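Local atomic coordinates of Pbp related beta-lactamase (Pyrococcus abyssi, PDB entry 2QMI), a protein that probably hydrolyses peptides as an octameric, self-compartmentalizing serine peptidase of the penicillin-binding-protein and beta-lactamase family. Residues A[60-65]-A[160-165]; A[103-108]-A[166-171]. All blocks are in the same frame, centred on the assembly; numbering follows the deposited sequence.

Two stations along helix 162-176 illustrate how one helix can serve a polar site and an oily core in succession. Interaction 1 lies at its start, where residues 160-165 receive the first turn of helix 61-74. Interaction 2 takes the next turns, residues 166-171, against the end of helix 101-105. Both are buried, yet the first combines a gripped lysine with an aromatic face, whereas the second is purely aliphatic across the interface and lies farther from the centre of the chain. They are joined where Tyr165 of interaction 1 sends its hydroxyl to the backbone of interaction 2, its OH lying 2.9 Å from Leu105 O, probably as a hydrogen bond.

Interaction 1. Residues A[60-65]-A[160-165]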
ATOM      1  N   ILE A  60     -36.003  12.812 -23.555  1.00 20.76           N
ATOM      2  CA  ILE A  60     -36.569  13.456 -24.736  1.00 21.78           C
ATOM      3  C   ILE A  60     -37.796  12.623 -25.101  1.00 21.74           C
ATOM      4  O   ILE A  60     -38.675  13.062 -25.846  1.00 21.23           O
ATOM      5  CB  ILE A  60     -35.565  13.496 -25.908  1.00 21.82           C
ATOM      6  CG1 ILE A  60     -34.345  14.327 -25.503  1.00 22.75           C
ATOM      7  CG2 ILE A  60     -36.225  14.116 -27.147  1.00 22.44           C
ATOM      8  CD1 ILE A  60     -33.267  14.418 -26.572  1.00 23.87           C
ATOM      9  N   THR A  61     -37.847  11.418 -24.535  1.00 21.86           N
ATOM     10  CA  THR A  61     -38.964  10.504 -24.742  1.00 20.79           C
ATOM     11  C   THR A  61     -40.211  11.140 -24.127  1.00 19.79           C
ATOM     12  O   THR A  61     -41.317  10.931 -24.615  1.00 19.68           O
ATOM     13  CB  THR A  61     -38.724   9.124 -24.047  1.00 20.06           C
ATOM     14  OG1 THR A  61     -37.540   8.506 -24.571  1.00 20.09           O
ATOM     15  CG2 THR A  61     -39.909   8.193 -24.284  1.00 19.76           C
ATOM     16  N   LYS A  62     -40.030  11.919 -23.059  1.00 19.59           N
ATOM     17  CA  LYS A  62     -41.163  12.559 -22.394  1.00 19.15           C
ATOM     18  C   LYS A  62     -42.059  13.363 -23.341  1.00 21.43           C
ATOM     19  O   LYS A  62     -43.284  13.347 -23.191  1.00 20.79           O
ATOM     20  CB  LYS A  62     -40.692  13.448 -21.240  1.00 19.08           C
ATOM     21  CG  LYS A  62     -40.238  12.671 -19.992  1.00 18.99           C
ATOM     22  CD  LYS A  62     -39.942  13.610 -18.822  1.00 17.58           C
ATOM     23  CE  LYS A  62     -39.491  12.862 -17.572  1.00 18.06           C
ATOM     24  NZ  LYS A  62     -38.209  12.124 -17.760  1.00 18.11           N
ATOM     25  N   SER A  63     -41.470  14.062 -24.313  1.00 21.05           N
ATOM     26  CA  SER A  63     -42.290  14.829 -25.248  1.00 21.54           C
ATOM     27  C   SER A  63     -43.235  13.891 -26.016  1.00 21.42           C
ATOM     28  O   SER A  63     -44.391  14.230 -26.272  1.00 21.49           O
ATOM     29  CB  SER A  63     -41.413  15.647 -26.216  1.00 21.06           C
ATOM     30  OG  SER A  63     -40.556  14.840 -27.007  1.00 22.16           O
ATOM     31  N   PHE A  64     -42.745  12.704 -26.361  1.00 19.39           N
ATOM     32  CA  PHE A  64     -43.554  11.720 -27.069  1.00 19.37           C
ATOM     33  C   PHE A  64     -44.736  11.295 -26.197  1.00 19.11           C
ATOM     34  O   PHE A  64     -45.871  11.265 -26.650  1.00 19.50           O
ATOM     35  CB  PHE A  64     -42.703  10.499 -27.417  1.00 18.01           C
ATOM     36  CG  PHE A  64     -41.701  10.752 -28.494  1.00 17.99           C
ATOM     37  CD1 PHE A  64     -41.934  10.313 -29.795  1.00 18.90           C
ATOM     38  CD2 PHE A  64     -40.519  11.423 -28.216  1.00 18.17           C
ATOM     39  CE1 PHE A  64     -41.000  10.536 -30.804  1.00 18.46           C
ATOM     40  CE2 PHE A  64     -39.580  11.651 -29.216  1.00 17.68           C
ATOM     41  CZ  PHE A  64     -39.822  11.206 -30.512  1.00 18.50           C
ATOM     42  N   THR A  65     -44.458  10.975 -24.939  1.00 19.01           N
ATOM     43  CA  THR A  65     -45.493  10.569 -24.010  1.00 18.78           C
ATOM     44  C   THR A  65     -46.557  11.661 -23.900  1.00 20.46           C
ATOM     45  O   THR A  65     -47.755  11.367 -23.854  1.00 20.10           O
ATOM     46  CB  THR A  65     -44.910  10.303 -22.609  1.00 19.01           C
ATOM     47  OG1 THR A  65     -44.035   9.170 -22.660  1.00 18.38           O
ATOM     48  CG2 THR A  65     -46.025  10.039 -21.600  1.00 16.98           C
ATOM     49  N   TYR A 160     -39.128  17.719 -10.559  1.00 19.09           N
ATOM     50  CA  TYR A 160     -38.968  16.808 -11.684  1.00 19.28           C
ATOM     51  C   TYR A 160     -39.156  15.385 -11.170  1.00 19.68           C
ATOM     52  O   TYR A 160     -38.363  14.887 -10.368  1.00 20.91           O
ATOM     53  CB  TYR A 160     -37.582  16.967 -12.302  1.00 20.97           C
ATOM     54  CG  TYR A 160     -37.427  16.332 -13.668  1.00 20.84           C
ATOM     55  CD1 TYR A 160     -38.017  16.897 -14.792  1.00 20.47           C
ATOM     56  CD2 TYR A 160     -36.668  15.179 -13.833  1.00 20.62           C
ATOM     57  CE1 TYR A 160     -37.849  16.331 -16.049  1.00 21.70           C
ATOM     58  CE2 TYR A 160     -36.498  14.602 -15.079  1.00 21.71           C
ATOM     59  CZ  TYR A 160     -37.087  15.183 -16.184  1.00 22.32           C
ATOM     60  OH  TYR A 160     -36.900  14.617 -17.425  1.00 23.48           O
ATOM     61  N   LEU A 161     -40.222  14.739 -11.629  1.00 20.39           N
ATOM     62  CA  LEU A 161     -40.549  13.389 -11.192  1.00 19.81           C
ATOM     63  C   LEU A 161     -40.653  12.402 -12.354  1.00 20.82           C
ATOM     64  O   LEU A 161     -41.627  12.431 -13.109  1.00 18.95           O
ATOM     65  CB  LEU A 161     -41.875  13.420 -10.437  1.00 19.97           C
ATOM     66  CG  LEU A 161     -42.413  12.120  -9.839  1.00 20.79           C
ATOM     67  CD1 LEU A 161     -41.481  11.643  -8.734  1.00 21.88           C
ATOM     68  CD2 LEU A 161     -43.815  12.357  -9.297  1.00 20.53           C
ATOM     69  N   ASN A 162     -39.658  11.526 -12.490  1.00 19.97           N
ATOM     70  CA  ASN A 162     -39.678  10.531 -13.562  1.00 20.09           C
ATOM     71  C   ASN A 162     -40.851   9.566 -13.397  1.00 19.85           C
ATOM     72  O   ASN A 162     -41.442   9.123 -14.378  1.00 20.12           O
ATOM     73  CB  ASN A 162     -38.376   9.734 -13.595  1.00 20.51           C
ATOM     74  CG  ASN A 162     -37.235  10.498 -14.250  1.00 21.63           C
ATOM     75  OD1 ASN A 162     -37.368  11.005 -15.368  1.00 22.42           O
ATOM     76  ND2 ASN A 162     -36.101  10.569 -13.559  1.00 20.32           N
ATOM     77  N   THR A 163     -41.178   9.237 -12.155  1.00 19.99           N
ATOM     78  CA  THR A 163     -42.293   8.337 -11.875  1.00 20.54           C
ATOM     79  C   THR A 163     -43.583   8.970 -12.410  1.00 22.08           C
ATOM     80  O   THR A 163     -44.567   8.278 -12.675  1.00 22.39           O
ATOM     81  CB  THR A 163     -42.422   8.077 -10.352  1.00 19.30           C
ATOM     82  OG1 THR A 163     -41.239   7.417  -9.877  1.00 19.80           O
ATOM     83  CG2 THR A 163     -43.640   7.213 -10.051  1.00 17.55           C
ATOM     84  N   GLY A 164     -43.569  10.290 -12.569  1.00 21.07           N
ATOM     85  CA  GLY A 164     -44.729  10.979 -13.096  1.00 21.08           C
ATOM     86  C   GLY A 164     -45.043  10.532 -14.518  1.00 21.61           C
ATOM     87  O   GLY A 164     -46.209  10.336 -14.860  1.00 20.68           O
ATOM     88  N   TYR A 165     -44.019  10.362 -15.350  1.00 20.05           N
ATOM     89  CA  TYR A 165     -44.257   9.938 -16.729  1.00 21.65           C
ATOM     90  C   TYR A 165     -44.400   8.435 -16.878  1.00 21.32           C
ATOM     91  O   TYR A 165     -44.852   7.949 -17.912  1.00 20.36           O
ATOM     92  CB  TYR A 165     -43.177  10.481 -17.671  1.00 21.38           C
ATOM     93  CG  TYR A 165     -43.487  11.889 -18.135  1.00 21.10           C
ATOM     94  CD1 TYR A 165     -43.591  12.194 -19.489  1.00 20.30           C
ATOM     95  CD2 TYR A 165     -43.723  12.906 -17.207  1.00 21.27           C
ATOM     96  CE1 TYR A 165     -43.927  13.485 -19.914  1.00 21.65           C
ATOM     97  CE2 TYR A 165     -44.057  14.189 -17.613  1.00 20.52           C
ATOM     98  CZ  TYR A 165     -44.160  14.474 -18.966  1.00 20.00           C
ATOM     99  OH  TYR A 165     -44.507  15.740 -19.354  1.00 18.59           O
TER
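Lys62 carries most of this contact, meeting Tyr160, Asn162 and Tyr165 with successive parts of one side chain. The polar part is at its tip. NZ donates a hydrogen bond of 2.8 Å to OD1 of Asn162, with a C=O···N angle of 168°, so the amine sits nearly along the C=O axis of the amide. The OH of Tyr160 approaches tip to tip and lies 2.8 Å from Lys62 NZ. The lysine chain runs extended as far as CE and then bends (chi4 63°), which brings NZ up to both oxygens, met from directions about a right angle apart. Ser59 OG hydrogen-bonds to both Lys62 NZ and Tyr160 OH, and Asp234 O takes a further bond from NZ, so several partners fix the position of the amine. Ser59 and Lys62, with Tyr160 and Asn162, are consistent with the SxxK and YxN motifs of serine beta-lactamases and their penicillin-binding relatives, and this is probably the catalytic centre.

The aromatic part lies farther back along the same chain. Lys62 CG forms a CH-pi contact over one face of Tyr165, 3.9 Å from the ring centroid, and CD follows above the middle of that face. The ring is met in its plane as well, by the backbone: Lys62 O stands 3.3 Å from Tyr165 CE1 at the edge. One turn later, the methyl of Thr65 adds plain van der Waals packing, CG2 to Tyr165 CD1 at 3.9 Å.

The contact thus joins the start of helix 61-74 to the start of helix 162-176 and the loop before it. Helix 116-124 packs against Asn162, helix 180-189 supplies Tyr180 as a hydrogen-bond partner for Thr65 OG1, and Arg441 of a second subunit packs on Tyr160.

Interaction 2. Residues A[103-108]-A[166-171]; sequences HLLTHS and VLLGKI
Leu105 and Leu168 make the tightest point of this contact, where two methyl groups meet, Leu105 CD2 to Leu168 CD1 at 3.6 Å, and the side chains cross at about a right angle. Beside them, Leu104 sets its CB 4.1 Å from Leu168 CG. The extended branch of Leu104 (chi2 -179°) carries CD1 forward to lie 3.9 Å from Leu167 CB, these two side chains also crossing nearly at right angles. Leu168 therefore touches two consecutive leucines of the short helix, and Leu104 in turn touches two consecutive leucines of the long one.

Packing eases along helix 162-176 toward Ile171, whose CD1 comes no closer than 4.3 Å to Leu104 CD1. No hydrogen bond crosses the interface; only aliphatic surface is matched, 221 Å² in all. Lys170, partly exposed, instead forms salt bridges to Glu137 and Glu173 and takes no part in the leucine packing.

The short helix ends in its own polar cap, a Schellman motif. His107 adopts a positive phi of 56°, and the backbone amide of Ser108 reaches back to His103 O at 2.9 Å, while the bond from His107 N to Leu104 O is weak. The turn leaves the ring of His107 against those of Tyr160 and Tyr165.

Helix 61-74 completes the setting: Ala66 touches Leu105, and Thr65 and Ile69 touch Leu168, so three helices share this core, with Ile140 of helix 136-142 closing on Leu167.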
ATOM      1  N   HIS A 103     -51.212  17.718 -13.721  1.00 22.26           N
ATOM      2  CA  HIS A 103     -50.178  17.812 -12.695  1.00 21.12           C
ATOM      3  C   HIS A 103     -48.958  16.960 -13.064  1.00 21.49           C
ATOM      4  O   HIS A 103     -47.821  17.422 -12.962  1.00 21.92           O
ATOM      5  CB  HIS A 103     -50.713  17.360 -11.328  1.00 22.18           C
ATOM      6  CG  HIS A 103     -51.781  18.249 -10.762  1.00 23.32           C
ATOM      7  ND1 HIS A 103     -51.701  19.625 -10.789  1.00 23.87           N
ATOM      8  CD2 HIS A 103     -52.940  17.955 -10.128  1.00 23.52           C
ATOM      9  CE1 HIS A 103     -52.765  20.141 -10.200  1.00 23.58           C
ATOM     10  NE2 HIS A 103     -53.533  19.148  -9.789  1.00 24.39           N
ATOM     11  N   LEU A 104     -49.196  15.722 -13.490  1.00 19.72           N
ATOM     12  CA  LEU A 104     -48.105  14.822 -13.865  1.00 20.39           C
ATOM     13  C   LEU A 104     -47.307  15.364 -15.047  1.00 20.00           C
ATOM     14  O   LEU A 104     -46.083  15.297 -15.064  1.00 20.31           O
ATOM     15  CB  LEU A 104     -48.644  13.431 -14.221  1.00 18.20           C
ATOM     16  CG  LEU A 104     -49.353  12.600 -13.146  1.00 18.08           C
ATOM     17  CD1 LEU A 104     -49.770  11.256 -13.745  1.00 16.94           C
ATOM     18  CD2 LEU A 104     -48.436  12.391 -11.955  1.00 16.60           C
ATOM     19  N   LEU A 105     -48.011  15.890 -16.042  1.00 20.50           N
ATOM     20  CA  LEU A 105     -47.364  16.446 -17.229  1.00 20.52           C
ATOM     21  C   LEU A 105     -46.445  17.610 -16.871  1.00 19.73           C
ATOM     22  O   LEU A 105     -45.402  17.803 -17.496  1.00 20.49           O
ATOM     23  CB  LEU A 105     -48.422  16.942 -18.219  1.00 20.33           C
ATOM     24  CG  LEU A 105     -49.267  15.923 -18.982  1.00 20.19           C
ATOM     25  CD1 LEU A 105     -50.447  16.633 -19.645  1.00 21.07           C
ATOM     26  CD2 LEU A 105     -48.400  15.214 -20.017  1.00 20.48           C
ATOM     27  N   THR A 106     -46.845  18.381 -15.863  1.00 19.11           N
ATOM     28  CA  THR A 106     -46.089  19.546 -15.432  1.00 19.30           C
ATOM     29  C   THR A 106     -45.170  19.325 -14.230  1.00 19.92           C
ATOM     30  O   THR A 106     -44.538  20.268 -13.753  1.00 20.67           O
ATOM     31  CB  THR A 106     -47.048  20.713 -15.102  1.00 19.04           C
ATOM     32  OG1 THR A 106     -48.001  20.282 -14.124  1.00 19.92           O
ATOM     33  CG2 THR A 106     -47.788  21.168 -16.349  1.00 17.59           C
ATOM     34  N   HIS A 107     -45.081  18.088 -13.746  1.00 19.42           N
ATOM     35  CA  HIS A 107     -44.247  17.788 -12.589  1.00 19.22           C
ATOM     36  C   HIS A 107     -44.673  18.672 -11.430  1.00 20.12           C
ATOM     37  O   HIS A 107     -43.827  19.225 -10.728  1.00 20.39           O
ATOM     38  CB  HIS A 107     -42.771  18.057 -12.886  1.00 19.24           C
ATOM     39  CG  HIS A 107     -42.214  17.228 -13.998  1.00 19.06           C
ATOM     40  ND1 HIS A 107     -42.010  15.870 -13.887  1.00 18.80           N
ATOM     41  CD2 HIS A 107     -41.807  17.570 -15.243  1.00 18.46           C
ATOM     42  CE1 HIS A 107     -41.500  15.411 -15.016  1.00 19.67           C
ATOM     43  NE2 HIS A 107     -41.368  16.423 -15.856  1.00 19.39           N
ATOM     44  N   SER A 108     -45.983  18.815 -11.242  1.00 21.27           N
ATOM     45  CA  SER A 108     -46.523  19.637 -10.161  1.00 22.53           C
ATOM     46  C   SER A 108     -47.415  18.872  -9.173  1.00 22.37           C
ATOM     47  O   SER A 108     -48.152  19.489  -8.399  1.00 23.34           O
ATOM     48  CB  SER A 108     -47.306  20.830 -10.740  1.00 21.96           C
ATOM     49  OG  SER A 108     -48.488  20.424 -11.401  1.00 21.53           O
ATOM     50  N   VAL A 166     -44.009   7.702 -15.843  1.00 21.03           N
ATOM     51  CA  VAL A 166     -44.180   6.262 -15.862  1.00 20.94           C
ATOM     52  C   VAL A 166     -45.692   6.057 -15.725  1.00 21.32           C
ATOM     53  O   VAL A 166     -46.282   5.208 -16.400  1.00 21.57           O
ATOM     54  CB  VAL A 166     -43.447   5.588 -14.683  1.00 21.77           C
ATOM     55  CG1 VAL A 166     -43.899   4.129 -14.546  1.00 19.76           C
ATOM     56  CG2 VAL A 166     -41.937   5.655 -14.913  1.00 18.55           C
ATOM     57  N   LEU A 167     -46.310   6.864 -14.863  1.00 21.21           N
ATOM     58  CA  LEU A 167     -47.750   6.810 -14.633  1.00 20.88           C
ATOM     59  C   LEU A 167     -48.506   7.224 -15.896  1.00 21.76           C
ATOM     60  O   LEU A 167     -49.520   6.615 -16.246  1.00 22.05           O
ATOM     61  CB  LEU A 167     -48.131   7.717 -13.459  1.00 21.16           C
ATOM     62  CG  LEU A 167     -47.638   7.215 -12.094  1.00 21.70           C
ATOM     63  CD1 LEU A 167     -47.825   8.290 -11.033  1.00 20.23           C
ATOM     64  CD2 LEU A 167     -48.392   5.953 -11.722  1.00 21.78           C
ATOM     65  N   LEU A 168     -48.008   8.260 -16.573  1.00 21.37           N
ATOM     66  CA  LEU A 168     -48.608   8.731 -17.818  1.00 21.04           C
ATOM     67  C   LEU A 168     -48.554   7.602 -18.836  1.00 20.27           C
ATOM     68  O   LEU A 168     -49.438   7.473 -19.679  1.00 21.26           O
ATOM     69  CB  LEU A 168     -47.847   9.941 -18.369  1.00 20.92           C
ATOM     70  CG  LEU A 168     -48.067  11.310 -17.723  1.00 22.35           C
ATOM     71  CD1 LEU A 168     -47.123  12.333 -18.359  1.00 23.69           C
ATOM     72  CD2 LEU A 168     -49.518  11.735 -17.911  1.00 22.61           C
ATOM     73  N   GLY A 169     -47.507   6.787 -18.760  1.00 20.56           N
ATOM     74  CA  GLY A 169     -47.380   5.666 -19.676  1.00 22.11           C
ATOM     75  C   GLY A 169     -48.456   4.621 -19.406  1.00 23.44           C
ATOM     76  O   GLY A 169     -48.969   3.981 -20.328  1.00 24.03           O
ATOM     77  N   LYS A 170     -48.799   4.453 -18.133  1.00 22.43           N
ATOM     78  CA  LYS A 170     -49.815   3.493 -17.719  1.00 22.97           C
ATOM     79  C   LYS A 170     -51.209   4.014 -18.072  1.00 23.35           C
ATOM     80  O   LYS A 170     -52.101   3.247 -18.426  1.00 22.11           O
ATOM     81  CB  LYS A 170     -49.711   3.245 -16.208  1.00 24.74           C
ATOM     82  CG  LYS A 170     -50.654   2.165 -15.679  1.00 26.55           C
ATOM     83  CD  LYS A 170     -50.509   0.884 -16.483  1.00 28.97           C
ATOM     84  CE  LYS A 170     -49.095   0.343 -16.419  1.00 31.29           C
ATOM     85  NZ  LYS A 170     -48.903  -0.779 -17.398  1.00 34.59           N
ATOM     86  N   ILE A 171     -51.392   5.325 -17.963  1.00 23.10           N
ATOM     87  CA  ILE A 171     -52.667   5.943 -18.300  1.00 23.01           C
ATOM     88  C   ILE A 171     -52.925   5.735 -19.794  1.00 24.27           C
ATOM     89  O   ILE A 171     -54.053   5.465 -20.214  1.00 23.81           O
ATOM     90  CB  ILE A 171     -52.648   7.449 -17.962  1.00 21.54           C
ATOM     91  CG1 ILE A 171     -52.673   7.620 -16.442  1.00 20.62           C
ATOM     92  CG2 ILE A 171     -53.829   8.152 -18.606  1.00 21.80           C
ATOM     93  CD1 ILE A 171     -52.663   9.041 -15.967  1.00 20.34           C
TER